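Local atomic coordinates of amine oxidase (Emericella nidulans, PDB entry 3PGB), a protein that is a copper amine oxidase, probably oxidising primary amines with the help of a copper ion and a topaquinone cofactor formed within its own chain. Residues D443-F448 and F473-V478. Residues are numbered along the deposited sequence; the frame is centred on the assembly and turned at random.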
# COMPACT_ATOMS: atom_id res chain seq x y z
N ASP A 443 4.55 -27.29 8.88
CA ASP A 443 3.71 -26.40 8.10
C ASP A 443 3.76 -24.97 8.64
O ASP A 443 2.74 -24.39 9.04
CB ASP A 443 2.27 -26.92 8.06
CG ASP A 443 2.16 -28.31 7.46
OD1 ASP A 443 1.17 -29.00 7.77
OD2 ASP A 443 3.05 -28.71 6.68
N SER A 444 4.98 -24.43 8.67
CA SER A 444 5.22 -23.07 9.13
C SER A 444 5.51 -22.11 7.97
O SER A 444 5.36 -20.91 8.13
CB SER A 444 6.37 -23.05 10.14
OG SER A 444 7.37 -23.98 9.79
N LEU A 445 5.94 -22.62 6.82
CA LEU A 445 5.97 -21.82 5.59
C LEU A 445 4.73 -22.17 4.78
O LEU A 445 4.25 -23.30 4.84
CB LEU A 445 7.21 -22.12 4.75
CG LEU A 445 8.57 -21.69 5.27
CD1 LEU A 445 9.68 -22.18 4.34
CD2 LEU A 445 8.65 -20.17 5.44
N CYS A 446 4.22 -21.21 4.03
CA CYS A 446 3.17 -21.52 3.06
C CYS A 446 3.48 -20.89 1.70
O CYS A 446 4.18 -19.88 1.60
CB CYS A 446 1.79 -21.11 3.58
SG CYS A 446 1.42 -19.36 3.60
N LEU A 447 2.96 -21.54 0.67
CA LEU A 447 3.16 -21.13 -0.71
C LEU A 447 1.80 -21.15 -1.36
O LEU A 447 1.06 -22.13 -1.20
CB LEU A 447 4.09 -22.11 -1.43
CG LEU A 447 5.56 -22.18 -1.00
CD1 LEU A 447 6.26 -23.34 -1.68
CD2 LEU A 447 6.27 -20.86 -1.29
N PHE A 448 1.45 -20.11 -2.10
CA PHE A 448 0.17 -20.10 -2.79
C PHE A 448 0.05 -19.04 -3.86
O PHE A 448 0.62 -17.95 -3.76
CB PHE A 448 -0.98 -19.92 -1.78
CG PHE A 448 -0.91 -18.65 -0.99
CD1 PHE A 448 -0.15 -18.58 0.16
CD2 PHE A 448 -1.60 -17.52 -1.41
CE1 PHE A 448 -0.08 -17.41 0.90
CE2 PHE A 448 -1.53 -16.34 -0.68
CZ PHE A 448 -0.77 -16.29 0.48
N PHE A 473 2.05 -14.98 -6.92
CA PHE A 473 2.56 -16.03 -6.03
C PHE A 473 3.13 -15.44 -4.73
O PHE A 473 3.80 -14.41 -4.76
CB PHE A 473 3.63 -16.83 -6.75
CG PHE A 473 4.12 -18.02 -6.00
CD1 PHE A 473 3.42 -19.21 -6.04
CD2 PHE A 473 5.30 -17.96 -5.27
CE1 PHE A 473 3.88 -20.33 -5.35
CE2 PHE A 473 5.76 -19.07 -4.58
CZ PHE A 473 5.05 -20.26 -4.62
N THR A 474 2.85 -16.10 -3.61
CA THR A 474 3.27 -15.64 -2.28
C THR A 474 3.99 -16.73 -1.50
O THR A 474 3.55 -17.88 -1.47
CB THR A 474 2.06 -15.18 -1.41
OG1 THR A 474 1.44 -14.02 -1.99
CG2 THR A 474 2.49 -14.87 0.02
N LEU A 475 5.11 -16.36 -0.87
CA LEU A 475 5.79 -17.22 0.09
C LEU A 475 5.68 -16.52 1.42
O LEU A 475 6.05 -15.34 1.51
CB LEU A 475 7.27 -17.41 -0.28
CG LEU A 475 8.20 -18.05 0.78
CD1 LEU A 475 7.60 -19.31 1.39
CD2 LEU A 475 9.57 -18.35 0.18
N ARG A 476 5.18 -17.20 2.44
CA ARG A 476 4.92 -16.54 3.71
C ARG A 476 5.40 -17.30 4.94
O ARG A 476 5.38 -18.52 4.99
CB ARG A 476 3.43 -16.25 3.83
CG ARG A 476 2.99 -15.71 5.17
CD ARG A 476 1.55 -15.29 5.12
NE ARG A 476 1.31 -14.24 4.12
CZ ARG A 476 0.11 -13.87 3.68
NH1 ARG A 476 -0.99 -14.47 4.13
NH2 ARG A 476 0.01 -12.90 2.77
N SER A 477 5.84 -16.52 5.93
CA SER A 477 6.21 -17.01 7.24
C SER A 477 5.62 -16.07 8.28
O SER A 477 5.39 -14.89 8.00
CB SER A 477 7.73 -17.05 7.39
OG SER A 477 8.11 -17.34 8.73
N VAL A 478 5.37 -16.60 9.47
CA VAL A 478 4.93 -15.79 10.59
C VAL A 478 5.70 -16.19 11.82
O VAL A 478 5.65 -17.34 12.23
CB VAL A 478 3.43 -15.98 10.88
CG1 VAL A 478 3.03 -15.19 12.13
CG2 VAL A 478 2.59 -15.56 9.68
O HOH W 1 6.06 -19.50 10.14
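Cys446 and Phe448 pair with Arg476 and Thr474 as antiparallel neighbours, buried beside the subunit interface, where strand 437-451 runs next to strand 464-479. The axes of 446-448 and 473-478 come within 5.0 Å at 162°. Two hydrogen-bonded pairs tie the backbones: Cys446 N reaches Arg476 O and Arg476 N returns to Cys446 O, while Phe448 and Thr474 repeat the exchange, Thr474 N lying 2.9 Å from Phe448 O. On their face of the sheet, Phe448 CG sits between its backbone N and carbonyl carbon (chi1 60°), and the ring lies alongside Thr474, whose CB makes a CH-pi contact 3.9 Å from the ring centroid. The rim atom CZ of the same ring lies over one face of the Arg476 guanidinium, 4.1 Å from NH1. That buried charged group is well supplied with acceptors: Ser489 OG takes NE, and NH1 meets Asp420 O as well as Asp453 O of the second subunit. Cys446 SG rests 3.7 Å from Arg476 CB. The other face is mostly apolar: Leu447 CD2 nestles against Leu475 CD1 at 3.4 Å and Phe473 CZ at 3.6 Å. Beyond Leu445 a water bridges the strands, accepting from Val478 N at 3.1 Å and lying beside Ser444 O. Ser444 and Leu445 form a classic beta bulge toward strand 426-434, on the flank away from this antiparallel ladder of the beta-rich copper amine oxidase enzyme domain, which carries the Cys421-Cys446 disulfide.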